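Local coordinates for surface layer protein (Geobacillus stearothermophilus, PDB 2RA1) that forms the crystalline surface layer of the bacterial cell, this chain being the N-terminal part of the protein, which probably attaches the layer to a cell-wall sugar polymer, at residues 112-117 with 207-212; 229-234 with 248-253; 12-17 with 42-47; 46-51 with 69-74; 97-102 with 135-140. All blocks are in the same frame, centred on the assembly; numbering follows the deposited sequence.

Contact 1 (112-117 with 207-212); sequences AAVDAK and TDAFKA
A113 meets F210 through its backbone. A113 O lies 3.7 Å from F210 CE2, at the ring edge and near its plane. V114 follows and makes the apolar contacts. Its CB sits 3.6 Å from A209 CB and 3.9 Å from F210 CZ. The V114 and F210 side chains cross at about a right angle. K117 comes last. It has a positive phi of 46° and is the C-prime residue of a Schellman motif, in which K117 N bonds to V114 O. This motif ends helix 89-115. K117 C lies 3.6 Å from F210 CE2, again at the ring edge. K117 CG stands beside its own backbone N (chi1 -55°), which carries the lysine chain past the carbonyl of A209, with CG 3.1 Å from A209 O. On the other side, T207 OG1 accepts from A209 N in an ST turn and also bonds to D170. F210 is the N-cap residue of helix 211-228, and L119 and A122 of helix 119-135 pack on its side chain. No hydrogen bond links the two segments. The end of one helix and the start of another are joined here by van der Waals contact, with K117 contributing its carbon chain and not its charge.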
# COMPACT_ATOMS: atom_id res chain seq x y z
N ALA A 112 1.88 1.35 25.02
CA ALA A 112 0.84 2.13 25.71
C ALA A 112 0.13 3.04 24.73
O ALA A 112 -1.09 3.23 24.83
CB ALA A 112 1.40 2.92 26.88
N ALA A 113 0.87 3.60 23.78
CA ALA A 113 0.26 4.49 22.79
C ALA A 113 -0.67 3.75 21.83
O ALA A 113 -1.65 4.32 21.36
CB ALA A 113 1.31 5.27 22.02
N VAL A 114 -0.37 2.49 21.53
CA VAL A 114 -1.26 1.75 20.64
C VAL A 114 -2.43 1.18 21.45
O VAL A 114 -3.53 1.04 20.94
CB VAL A 114 -0.54 0.66 19.79
CG1 VAL A 114 0.96 1.01 19.60
CG2 VAL A 114 -0.71 -0.73 20.38
N ASP A 115 -2.19 0.89 22.71
CA ASP A 115 -3.26 0.42 23.58
C ASP A 115 -4.24 1.54 23.83
O ASP A 115 -5.44 1.31 23.86
CB ASP A 115 -2.71 -0.17 24.89
CG ASP A 115 -2.10 -1.56 24.68
OD1 ASP A 115 -1.48 -2.09 25.61
OD2 ASP A 115 -2.24 -2.13 23.58
N ALA A 116 -3.74 2.77 23.95
CA ALA A 116 -4.62 3.92 24.12
C ALA A 116 -5.05 4.51 22.78
O ALA A 116 -5.64 5.60 22.74
CB ALA A 116 -3.94 4.98 24.98
N LYS A 117 -4.76 3.82 21.69
CA LYS A 117 -5.07 4.32 20.34
C LYS A 117 -4.70 5.79 20.10
O LYS A 117 -5.48 6.55 19.52
CB LYS A 117 -6.56 4.08 20.00
CG LYS A 117 -6.97 2.62 20.14
CD LYS A 117 -8.34 2.33 19.52
CE LYS A 117 -8.49 0.85 19.19
NZ LYS A 117 -7.87 -0.00 20.27
N THR A 207 -2.53 -2.05 11.30
CA THR A 207 -2.95 -2.91 12.39
C THR A 207 -4.27 -2.43 12.95
O THR A 207 -4.85 -1.45 12.48
CB THR A 207 -1.96 -2.88 13.57
OG1 THR A 207 -2.13 -1.66 14.31
CG2 THR A 207 -0.53 -2.96 13.07
N ASP A 208 -4.74 -3.10 14.00
CA ASP A 208 -5.98 -2.72 14.65
C ASP A 208 -5.90 -1.45 15.47
O ASP A 208 -6.88 -0.75 15.66
CB ASP A 208 -6.47 -3.87 15.51
CG ASP A 208 -7.18 -4.94 14.70
OD1 ASP A 208 -7.71 -4.59 13.63
OD2 ASP A 208 -7.20 -6.11 15.13
N ALA A 209 -4.71 -1.14 15.95
CA ALA A 209 -4.52 -0.04 16.90
C ALA A 209 -5.17 1.29 16.49
O ALA A 209 -5.75 1.99 17.33
CB ALA A 209 -3.03 0.16 17.17
N PHE A 210 -5.08 1.65 15.21
CA PHE A 210 -5.56 2.95 14.75
C PHE A 210 -6.35 2.82 13.45
O PHE A 210 -6.46 3.78 12.69
CB PHE A 210 -4.39 3.92 14.51
CG PHE A 210 -3.29 3.85 15.54
CD1 PHE A 210 -2.14 3.13 15.28
CD2 PHE A 210 -3.41 4.52 16.75
CE1 PHE A 210 -1.12 3.06 16.22
CE2 PHE A 210 -2.40 4.46 17.69
CZ PHE A 210 -1.25 3.72 17.44
N LYS A 211 -6.87 1.63 13.18
CA LYS A 211 -7.46 1.32 11.88
C LYS A 211 -8.55 2.28 11.42
O LYS A 211 -8.51 2.78 10.29
CB LYS A 211 -8.01 -0.10 11.89
CG LYS A 211 -8.57 -0.51 10.56
CD LYS A 211 -8.96 -1.97 10.58
CE LYS A 211 -7.75 -2.87 10.71
NZ LYS A 211 -8.13 -4.30 10.48
N ALA A 212 -9.52 2.53 12.29
CA ALA A 212 -10.61 3.43 11.93
C ALA A 212 -10.06 4.81 11.64
O ALA A 212 -10.41 5.42 10.62
CB ALA A 212 -11.70 3.48 13.01

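Contact 2 (229-234 with 248-253); sequences LTPKVE and FTKPVD
This contact is the open end of the beta hairpin made by strands 233-240 and 243-248, at one margin of the antiparallel sheet of the bacterial Ig-like domain. V233 and F248 form its antiparallel non-hydrogen-bonded pair, with CA atoms 4.8 Å apart. Their side chains lie on the same face, and V233 CG2 reaches the edge of the F248 ring. V233 also packs on S319 and N321 of strand 319-324.

Beyond this pair T249 takes over. Its backbone N donates to K232 O at 3.0 Å in a nearly straight bond (169°). Its hydroxyl answers in the other direction: T249 OG1 accepts from K232 N at 3.0 Å. The chi1 of 66° holds OG1 between the backbone N and the carbonyl carbon, while CG2 goes to E234, 3.8 Å from E234 CB. K232 is thus gripped by T249 at both its N and its O.

K250 then runs out extended past P231, with K250 CD 4.0 Å from P231 CA. Its NZ ends on the carbonyl of L229, just after helix 211-228. NZ also has a weak bond to E226 O and a long, weak ion pair with D310. An alanine in place of K250 would probably cost L229 O its short bond from NZ and loosen the tie between helix and domain. The K250 NZ to L229 O hydrogen bond is 2.7 Å long, with NZ above the carbonyl plane, 38° out of it.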
# COMPACT_ATOMS: atom_id res chain seq x y z
N LEU A 229 -9.62 17.93 -8.78
CA LEU A 229 -9.59 17.55 -10.18
C LEU A 229 -10.66 18.29 -10.98
O LEU A 229 -11.75 18.58 -10.46
CB LEU A 229 -9.80 16.05 -10.33
CG LEU A 229 -8.76 15.20 -9.60
CD1 LEU A 229 -8.93 13.76 -10.01
CD2 LEU A 229 -7.38 15.72 -9.96
N THR A 230 -10.36 18.58 -12.23
CA THR A 230 -11.34 19.22 -13.09
C THR A 230 -12.15 18.16 -13.83
O THR A 230 -11.58 17.23 -14.41
CB THR A 230 -10.67 20.17 -14.10
OG1 THR A 230 -9.55 19.50 -14.70
CG2 THR A 230 -10.19 21.44 -13.39
N PRO A 231 -13.49 18.28 -13.78
CA PRO A 231 -14.42 17.40 -14.49
C PRO A 231 -14.15 17.44 -15.99
O PRO A 231 -14.12 18.52 -16.58
CB PRO A 231 -15.79 18.02 -14.18
CG PRO A 231 -15.48 19.43 -13.75
CD PRO A 231 -14.21 19.29 -12.99
N LYS A 232 -13.94 16.28 -16.59
CA LYS A 232 -13.57 16.24 -17.99
C LYS A 232 -14.42 15.27 -18.79
O LYS A 232 -14.94 14.29 -18.25
CB LYS A 232 -12.09 15.87 -18.13
CG LYS A 232 -11.44 16.41 -19.39
CD LYS A 232 -10.58 17.60 -19.07
CE LYS A 232 -9.42 17.21 -18.15
NZ LYS A 232 -9.83 17.06 -16.72
N VAL A 233 -14.58 15.56 -20.08
CA VAL A 233 -15.16 14.60 -21.01
C VAL A 233 -14.02 13.75 -21.50
O VAL A 233 -13.05 14.26 -22.05
CB VAL A 233 -15.82 15.29 -22.23
CG1 VAL A 233 -16.13 14.27 -23.32
CG2 VAL A 233 -17.07 16.04 -21.82
N GLU A 234 -14.14 12.45 -21.28
CA GLU A 234 -13.05 11.54 -21.62
C GLU A 234 -13.16 10.97 -23.02
O GLU A 234 -12.15 10.79 -23.70
CB GLU A 234 -12.96 10.41 -20.60
CG GLU A 234 -11.61 9.72 -20.57
CD GLU A 234 -11.57 8.56 -19.61
OE1 GLU A 234 -10.63 8.50 -18.77
OE2 GLU A 234 -12.47 7.70 -19.67
N PHE A 248 -17.43 10.27 -18.79
CA PHE A 248 -16.92 11.38 -17.98
C PHE A 248 -15.86 10.93 -16.97
O PHE A 248 -15.90 9.79 -16.47
CB PHE A 248 -18.06 12.08 -17.25
CG PHE A 248 -19.25 12.39 -18.12
CD1 PHE A 248 -20.47 11.77 -17.89
CD2 PHE A 248 -19.16 13.31 -19.15
CE1 PHE A 248 -21.57 12.06 -18.68
CE2 PHE A 248 -20.26 13.60 -19.95
CZ PHE A 248 -21.47 12.98 -19.71
N THR A 249 -14.93 11.81 -16.64
CA THR A 249 -13.90 11.49 -15.65
C THR A 249 -14.40 11.79 -14.25
O THR A 249 -13.62 11.86 -13.30
CB THR A 249 -12.60 12.29 -15.89
OG1 THR A 249 -12.85 13.69 -15.67
CG2 THR A 249 -12.06 12.08 -17.30
N LYS A 250 -15.71 11.97 -14.10
CA LYS A 250 -16.26 12.53 -12.88
C LYS A 250 -17.76 12.66 -13.05
O LYS A 250 -18.22 13.30 -14.00
CB LYS A 250 -15.62 13.90 -12.64
CG LYS A 250 -15.52 14.33 -11.18
CD LYS A 250 -14.47 15.42 -11.00
CE LYS A 250 -14.43 15.90 -9.55
NZ LYS A 250 -13.87 17.28 -9.46
N PRO A 251 -18.55 12.07 -12.14
CA PRO A 251 -20.01 12.03 -12.27
C PRO A 251 -20.60 13.38 -12.64
O PRO A 251 -20.16 14.43 -12.15
CB PRO A 251 -20.47 11.62 -10.86
CG PRO A 251 -19.27 11.92 -9.98
CD PRO A 251 -18.12 11.53 -10.84
N VAL A 252 -21.61 13.36 -13.50
CA VAL A 252 -22.15 14.60 -14.05
C VAL A 252 -23.52 14.96 -13.46
O VAL A 252 -24.38 14.10 -13.26
CB VAL A 252 -22.24 14.50 -15.58
CG1 VAL A 252 -23.13 13.33 -15.98
CG2 VAL A 252 -22.73 15.82 -16.17
N ASP A 253 -23.70 16.24 -13.17
CA ASP A 253 -25.00 16.74 -12.75
C ASP A 253 -26.01 16.38 -13.83
O ASP A 253 -25.95 16.91 -14.93
CB ASP A 253 -24.93 18.26 -12.55
CG ASP A 253 -26.26 18.87 -12.17
OD1 ASP A 253 -27.23 18.11 -11.94
OD2 ASP A 253 -26.35 20.11 -12.09

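Contact 3 (12-17 with 42-47); sequences AQMKEA and NKAKQA
Q13 leans from helix 3-28 onto helix 34-58. Its CB is 4.0 Å from A47 CB. The next atom, CG, comes closer, 3.7 Å from the same A47 CB. CG is anti to the backbone N (chi1 -179°), which sends the chain across to the other helix. The bend at chi2 (97°) then turns the amide toward K43. There Q13 CD lies 3.5 Å from K43 CE, and the two side chains cross at about a right angle. At the tip, OE1 accepts a weak hydrogen bond from K43 NZ at 3.3 Å. The other branch, NE2, rests against carbon, 3.2 Å from K43 CE.

Beneath this polar lid the helices meet on small residues. A44 CB lies 4.0 Å from M14 CA and 4.2 Å from A17 CB. With alanines at the centre, the axes of the short segments approach to 8.4 Å and run antiparallel at 160°. Helix 63-77 packs beside the pair as the third member of a triple coiled coil. I73 and Y74 of that helix touch M14, and Y74 also touches K45. Y77 reaches K15, and A40 of helix 34-58 touches A17.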
# COMPACT_ATOMS: atom_id res chain seq x y z
N ALA A 12 42.66 -5.17 42.21
CA ALA A 12 41.64 -6.14 42.56
C ALA A 12 40.27 -5.46 42.54
O ALA A 12 39.29 -6.05 42.08
CB ALA A 12 41.94 -6.75 43.93
N GLN A 13 40.20 -4.23 43.01
CA GLN A 13 38.92 -3.53 43.11
C GLN A 13 38.36 -3.17 41.72
O GLN A 13 37.16 -3.16 41.50
CB GLN A 13 39.12 -2.26 43.92
CG GLN A 13 37.89 -1.45 44.14
CD GLN A 13 37.26 -1.74 45.47
OE1 GLN A 13 36.46 -2.66 45.60
NE2 GLN A 13 37.64 -0.97 46.49
N MET A 14 39.27 -2.84 40.80
CA MET A 14 38.92 -2.53 39.43
C MET A 14 38.34 -3.74 38.74
O MET A 14 37.28 -3.66 38.11
CB MET A 14 40.14 -2.05 38.67
CG MET A 14 40.59 -0.70 39.15
SD MET A 14 42.15 -0.23 38.39
CE MET A 14 42.32 1.39 39.09
N LYS A 15 39.02 -4.86 38.87
CA LYS A 15 38.49 -6.07 38.27
C LYS A 15 37.16 -6.44 38.91
O LYS A 15 36.22 -6.81 38.21
CB LYS A 15 39.49 -7.20 38.38
CG LYS A 15 40.84 -6.90 37.72
CD LYS A 15 41.63 -8.19 37.68
CE LYS A 15 43.09 -7.98 37.46
NZ LYS A 15 43.73 -9.32 37.36
N GLU A 16 37.07 -6.31 40.23
CA GLU A 16 35.86 -6.64 40.97
C GLU A 16 34.65 -5.97 40.34
O GLU A 16 33.58 -6.55 40.25
CB GLU A 16 36.00 -6.18 42.41
CG GLU A 16 34.75 -6.37 43.25
CD GLU A 16 34.28 -7.81 43.26
OE1 GLU A 16 35.14 -8.72 43.24
OE2 GLU A 16 33.05 -8.03 43.30
N ALA A 17 34.84 -4.73 39.90
CA ALA A 17 33.77 -3.99 39.25
C ALA A 17 33.28 -4.66 37.96
O ALA A 17 32.09 -4.62 37.66
CB ALA A 17 34.17 -2.52 38.98
N ASN A 42 32.09 3.33 40.79
CA ASN A 42 32.64 4.47 41.52
C ASN A 42 33.73 4.09 42.52
O ASN A 42 34.74 4.79 42.63
CB ASN A 42 31.52 5.29 42.14
CG ASN A 42 30.77 6.09 41.09
OD1 ASN A 42 31.37 6.85 40.35
ND2 ASN A 42 29.47 5.88 41.01
N LYS A 43 33.54 2.98 43.21
CA LYS A 43 34.56 2.44 44.10
C LYS A 43 35.88 2.22 43.37
O LYS A 43 36.94 2.48 43.91
CB LYS A 43 34.11 1.12 44.72
CG LYS A 43 33.21 1.26 45.92
CD LYS A 43 33.24 -0.02 46.74
CE LYS A 43 34.64 -0.33 47.23
NZ LYS A 43 34.66 -1.54 48.10
N ALA A 44 35.80 1.73 42.14
CA ALA A 44 37.00 1.45 41.36
C ALA A 44 37.71 2.73 40.98
O ALA A 44 38.93 2.81 41.06
CB ALA A 44 36.67 0.65 40.13
N LYS A 45 36.94 3.74 40.58
CA LYS A 45 37.53 5.02 40.24
C LYS A 45 38.25 5.64 41.44
O LYS A 45 39.34 6.18 41.30
CB LYS A 45 36.49 5.98 39.66
CG LYS A 45 36.22 5.74 38.18
CD LYS A 45 34.91 6.33 37.72
CE LYS A 45 34.98 7.84 37.58
NZ LYS A 45 33.87 8.35 36.71
N GLN A 46 37.64 5.53 42.61
CA GLN A 46 38.21 6.10 43.81
C GLN A 46 39.39 5.27 44.27
O GLN A 46 40.36 5.80 44.80
CB GLN A 46 37.15 6.22 44.92
CG GLN A 46 36.09 7.28 44.59
CD GLN A 46 34.81 7.15 45.41
OE1 GLN A 46 33.70 7.40 44.92
NE2 GLN A 46 34.96 6.77 46.68
N ALA A 47 39.31 3.96 44.07
CA ALA A 47 40.41 3.08 44.39
C ALA A 47 41.58 3.47 43.49
O ALA A 47 42.74 3.47 43.90
CB ALA A 47 40.01 1.64 44.15

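Contact 4 (46-51 with 69-74); sequences QAYANA and DLQAIY
The ring of Y48 is the main bump on helix 34-58. It fits the hollow that L70, Q71 and Y74 make on one side of helix 63-77. Y48 CG is anti to its backbone N (chi1 -180°), and the ring is thereby extended straight across the gap. Y74 forms one wall. The two rings stack face to face, with centroids 4.1 Å apart and planes only 10° from parallel. The side chains cross at about a right angle, one ring laid over the other. Y74 CB also sits over the Y48 ring, 4.2 Å from its centroid, as a CH-pi contact.

The two helices belong to the triple coiled coil. Their segments run antiparallel at 169°, with axes 10.8 Å apart, and the aromatic pair spans that distance. M14 of helix 3-28, the third helix, packs on Y48.

L70 backs one rim of the ring, with its CB 3.9 Å from Y48 CE1. Farther out, Y48 OH slips alongside Q71, 3.6 Å from Q71 CA. The Q71 amide itself turns to E75. An alanine at Y48 would probably open a gap beside L70 and deprive the Y74 ring of its stacking partner. A second, smaller fit lies one helical turn away. A51 presents a methyl to the forked end of L70, its CB 3.9 Å from L70 CD1 and 4.0 Å from L70 CD2.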
# COMPACT_ATOMS: atom_id res chain seq x y z
N GLN A 46 37.64 5.53 42.61
CA GLN A 46 38.21 6.10 43.81
C GLN A 46 39.39 5.27 44.27
O GLN A 46 40.36 5.80 44.80
CB GLN A 46 37.15 6.22 44.92
CG GLN A 46 36.09 7.28 44.59
CD GLN A 46 34.81 7.15 45.41
OE1 GLN A 46 33.70 7.40 44.92
NE2 GLN A 46 34.96 6.77 46.68
N ALA A 47 39.31 3.96 44.07
CA ALA A 47 40.41 3.08 44.39
C ALA A 47 41.58 3.47 43.49
O ALA A 47 42.74 3.47 43.90
CB ALA A 47 40.01 1.64 44.15
N TYR A 48 41.25 3.81 42.25
CA TYR A 48 42.26 4.19 41.27
C TYR A 48 42.94 5.48 41.72
O TYR A 48 44.16 5.51 41.95
CB TYR A 48 41.64 4.36 39.88
CG TYR A 48 42.60 4.75 38.77
CD1 TYR A 48 43.64 3.91 38.39
CD2 TYR A 48 42.46 5.95 38.09
CE1 TYR A 48 44.54 4.26 37.36
CE2 TYR A 48 43.34 6.31 37.05
CZ TYR A 48 44.38 5.46 36.69
OH TYR A 48 45.23 5.80 35.68
N ALA A 49 42.15 6.54 41.87
CA ALA A 49 42.71 7.82 42.23
C ALA A 49 43.55 7.72 43.51
O ALA A 49 44.69 8.17 43.55
CB ALA A 49 41.62 8.88 42.34
N ASN A 50 43.00 7.12 44.56
CA ASN A 50 43.74 6.97 45.80
C ASN A 50 45.06 6.23 45.61
O ASN A 50 46.08 6.59 46.20
CB ASN A 50 42.91 6.22 46.85
CG ASN A 50 43.70 5.89 48.10
OD1 ASN A 50 44.17 4.75 48.28
ND2 ASN A 50 43.88 6.88 48.97
N ALA A 51 45.03 5.18 44.78
CA ALA A 51 46.22 4.39 44.53
C ALA A 51 47.28 5.24 43.84
O ALA A 51 48.47 5.11 44.13
CB ALA A 51 45.90 3.16 43.69
N ASP A 69 50.94 0.30 35.40
CA ASP A 69 50.22 -0.93 35.71
C ASP A 69 48.76 -0.61 36.07
O ASP A 69 47.83 -1.18 35.51
CB ASP A 69 50.90 -1.66 36.86
CG ASP A 69 50.29 -3.02 37.16
OD1 ASP A 69 49.70 -3.64 36.26
OD2 ASP A 69 50.42 -3.47 38.32
N LEU A 70 48.59 0.31 37.02
CA LEU A 70 47.29 0.79 37.45
C LEU A 70 46.44 1.28 36.28
O LEU A 70 45.25 0.97 36.19
CB LEU A 70 47.47 1.93 38.45
CG LEU A 70 47.89 1.54 39.88
CD1 LEU A 70 48.31 2.76 40.69
CD2 LEU A 70 46.78 0.82 40.58
N GLN A 71 47.06 2.05 35.40
CA GLN A 71 46.37 2.64 34.27
C GLN A 71 45.90 1.55 33.31
O GLN A 71 44.80 1.61 32.78
CB GLN A 71 47.32 3.59 33.53
CG GLN A 71 46.80 4.00 32.15
CD GLN A 71 47.67 5.02 31.46
OE1 GLN A 71 48.64 5.53 32.02
NE2 GLN A 71 47.33 5.32 30.21
N ALA A 72 46.77 0.57 33.09
CA ALA A 72 46.47 -0.54 32.21
C ALA A 72 45.26 -1.33 32.70
O ALA A 72 44.42 -1.74 31.91
CB ALA A 72 47.68 -1.46 32.08
N ILE A 73 45.19 -1.54 34.00
CA ILE A 73 44.11 -2.33 34.58
C ILE A 73 42.82 -1.52 34.49
O ILE A 73 41.76 -2.04 34.14
CB ILE A 73 44.39 -2.67 36.05
CG1 ILE A 73 45.70 -3.44 36.18
CG2 ILE A 73 43.23 -3.48 36.65
CD1 ILE A 73 45.73 -4.78 35.44
N TYR A 74 42.92 -0.24 34.83
CA TYR A 74 41.83 0.71 34.74
C TYR A 74 41.23 0.73 33.33
O TYR A 74 40.04 0.52 33.13
CB TYR A 74 42.35 2.09 35.08
CG TYR A 74 41.28 3.14 35.21
CD1 TYR A 74 40.38 3.11 36.27
CD2 TYR A 74 41.16 4.17 34.28
CE1 TYR A 74 39.40 4.06 36.41
CE2 TYR A 74 40.16 5.14 34.41
CZ TYR A 74 39.29 5.07 35.49
OH TYR A 74 38.29 6.00 35.68

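Contact 5 (97-102 with 135-140); sequences YNYATK and TRTVIL
Y99 of helix 89-115 presses into the bend R136-L140, where helix 119-135 gives way to the short, weakly bonded helix at about 138-140. Both belong to the all-helical, coiled-coil part of the chain.

R136 meets the ring in three ways. Its backbone O stands over the centre of one face of Y99, 3.7 Å above the plane, and also accepts from I139 N. Its CB is 3.7 Å from Y99 CE1. Its guanidinium, brought round by the bend at chi3 (74°), puts NH1 at the ring edge, 3.6 Å from Y99 CD1. The two planes are 81° apart. E132 bridges two cations, its OE1 in a salt bridge with R136 NH1 and its OE2 with K102 NZ. R136 NH1 and K102 NZ are 4.5 Å apart.

T137 lies by the phenol end of Y99, but its closest approach there is doubtful in the model. The hydroxyl of Y99 has a clear polar partner in the backbone O of E132, and T137 OG1 bonds to L133 O.

I139 covers the root of the tyrosine, with I139 CG2 4.1 Å from Y99 CB. It also reaches D95 and A96, one turn earlier on helix 89-115.

L140 meets the CD2-CE2 edge of the ring. Its side chain and that of Y99 cross at about a right angle. The two methyls of L140 lie along this edge, near the ring plane: CD1 is 3.4 Å from Y99 CD2, and CD2 is 3.8 Å from Y99 CE2.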
# COMPACT_ATOMS: atom_id res chain seq x y z
N TYR A 97 23.79 -1.49 28.70
CA TYR A 97 22.66 -1.85 29.52
C TYR A 97 21.65 -0.70 29.56
O TYR A 97 20.45 -0.91 29.46
CB TYR A 97 23.08 -2.24 30.94
CG TYR A 97 21.92 -2.71 31.78
CD1 TYR A 97 21.55 -4.04 31.80
CD2 TYR A 97 21.16 -1.80 32.52
CE1 TYR A 97 20.46 -4.47 32.56
CE2 TYR A 97 20.08 -2.22 33.29
CZ TYR A 97 19.74 -3.56 33.29
OH TYR A 97 18.66 -4.00 34.04
N ASN A 98 22.16 0.52 29.74
CA ASN A 98 21.35 1.72 29.68
C ASN A 98 20.70 1.91 28.29
O ASN A 98 19.54 2.29 28.19
CB ASN A 98 22.20 2.93 30.02
CG ASN A 98 22.54 3.01 31.50
OD1 ASN A 98 21.96 2.30 32.33
ND2 ASN A 98 23.48 3.87 31.85
N TYR A 99 21.45 1.65 27.23
CA TYR A 99 20.87 1.77 25.90
C TYR A 99 19.72 0.78 25.76
O TYR A 99 18.64 1.12 25.29
CB TYR A 99 21.91 1.50 24.83
CG TYR A 99 21.33 1.21 23.46
CD1 TYR A 99 20.73 2.20 22.71
CD2 TYR A 99 21.37 -0.08 22.92
CE1 TYR A 99 20.19 1.95 21.46
CE2 TYR A 99 20.85 -0.35 21.67
CZ TYR A 99 20.26 0.67 20.94
OH TYR A 99 19.73 0.41 19.67
N ALA A 100 19.98 -0.45 26.18
CA ALA A 100 19.03 -1.55 26.07
C ALA A 100 17.74 -1.36 26.90
O ALA A 100 16.66 -1.73 26.45
CB ALA A 100 19.70 -2.87 26.41
N THR A 101 17.85 -0.78 28.10
CA THR A 101 16.66 -0.59 28.95
C THR A 101 15.87 0.63 28.52
O THR A 101 14.67 0.72 28.79
CB THR A 101 17.00 -0.46 30.47
OG1 THR A 101 17.72 0.76 30.71
CG2 THR A 101 17.80 -1.63 30.95
N LYS A 102 16.55 1.57 27.86
CA LYS A 102 15.83 2.66 27.21
C LYS A 102 15.02 2.11 26.03
O LYS A 102 13.86 2.43 25.85
CB LYS A 102 16.76 3.77 26.75
CG LYS A 102 16.04 4.98 26.23
CD LYS A 102 17.01 6.01 25.65
CE LYS A 102 16.31 7.32 25.33
NZ LYS A 102 17.24 8.33 24.72
N THR A 135 20.87 3.86 14.72
CA THR A 135 22.09 4.64 14.94
C THR A 135 22.90 4.23 16.17
O THR A 135 24.11 4.42 16.19
CB THR A 135 21.78 6.14 15.04
OG1 THR A 135 20.98 6.38 16.20
CG2 THR A 135 21.05 6.60 13.81
N ARG A 136 22.27 3.66 17.18
CA ARG A 136 22.95 3.48 18.45
C ARG A 136 23.16 2.03 18.85
O ARG A 136 23.68 1.76 19.94
CB ARG A 136 22.28 4.29 19.57
CG ARG A 136 22.36 5.80 19.34
CD ARG A 136 21.61 6.63 20.40
NE ARG A 136 22.33 6.66 21.67
CZ ARG A 136 21.83 6.27 22.83
NH1 ARG A 136 20.57 5.84 22.92
NH2 ARG A 136 22.57 6.33 23.92
N THR A 137 22.80 1.10 17.98
CA THR A 137 23.03 -0.29 18.34
C THR A 137 24.51 -0.64 18.41
O THR A 137 24.88 -1.66 18.99
CB THR A 137 22.34 -1.28 17.40
OG1 THR A 137 22.55 -0.88 16.04
CG2 THR A 137 20.86 -1.38 17.73
N VAL A 138 25.35 0.20 17.79
CA VAL A 138 26.79 0.01 17.86
C VAL A 138 27.29 -0.02 19.33
O VAL A 138 28.29 -0.68 19.66
CB VAL A 138 27.51 1.11 17.09
CG1 VAL A 138 26.98 2.47 17.53
CG2 VAL A 138 29.02 1.01 17.29
N ILE A 139 26.59 0.70 20.20
CA ILE A 139 26.86 0.69 21.64
C ILE A 139 26.97 -0.74 22.14
O ILE A 139 27.84 -1.08 22.95
CB ILE A 139 25.75 1.44 22.42
CG1 ILE A 139 25.79 2.93 22.10
CG2 ILE A 139 25.91 1.25 23.92
CD1 ILE A 139 24.87 3.78 22.95
N LEU A 140 26.07 -1.59 21.65
CA LEU A 140 26.06 -3.00 21.99
C LEU A 140 27.31 -3.72 21.49
O LEU A 140 27.79 -4.64 22.14
CB LEU A 140 24.82 -3.68 21.41
CG LEU A 140 23.63 -3.78 22.34
CD1 LEU A 140 23.62 -2.62 23.32
CD2 LEU A 140 22.32 -3.86 21.53

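In the fold
Along the chain, contact 3 comes first and contact 4 begins where it ends. Their centres are 8 Å apart and both use helix 34-58. They pack helix 34-58 antiparallel to both helix 3-28 and helix 63-77 at the N-terminal end. Contact 5 lies about 24 Å between centres from contact 3. It shares helix 89-115 with contact 1, about 27 Å farther on, and the two cross in sequence. Contact 1 joins that helix to helix 211-228, which leads into contact 2, about 38 Å away between centres in the Ig-like domain. Contacts 2 and 4 are about 82 Å apart, consistent with an elongated molecule with a helical rod at one end and beta domains at the other.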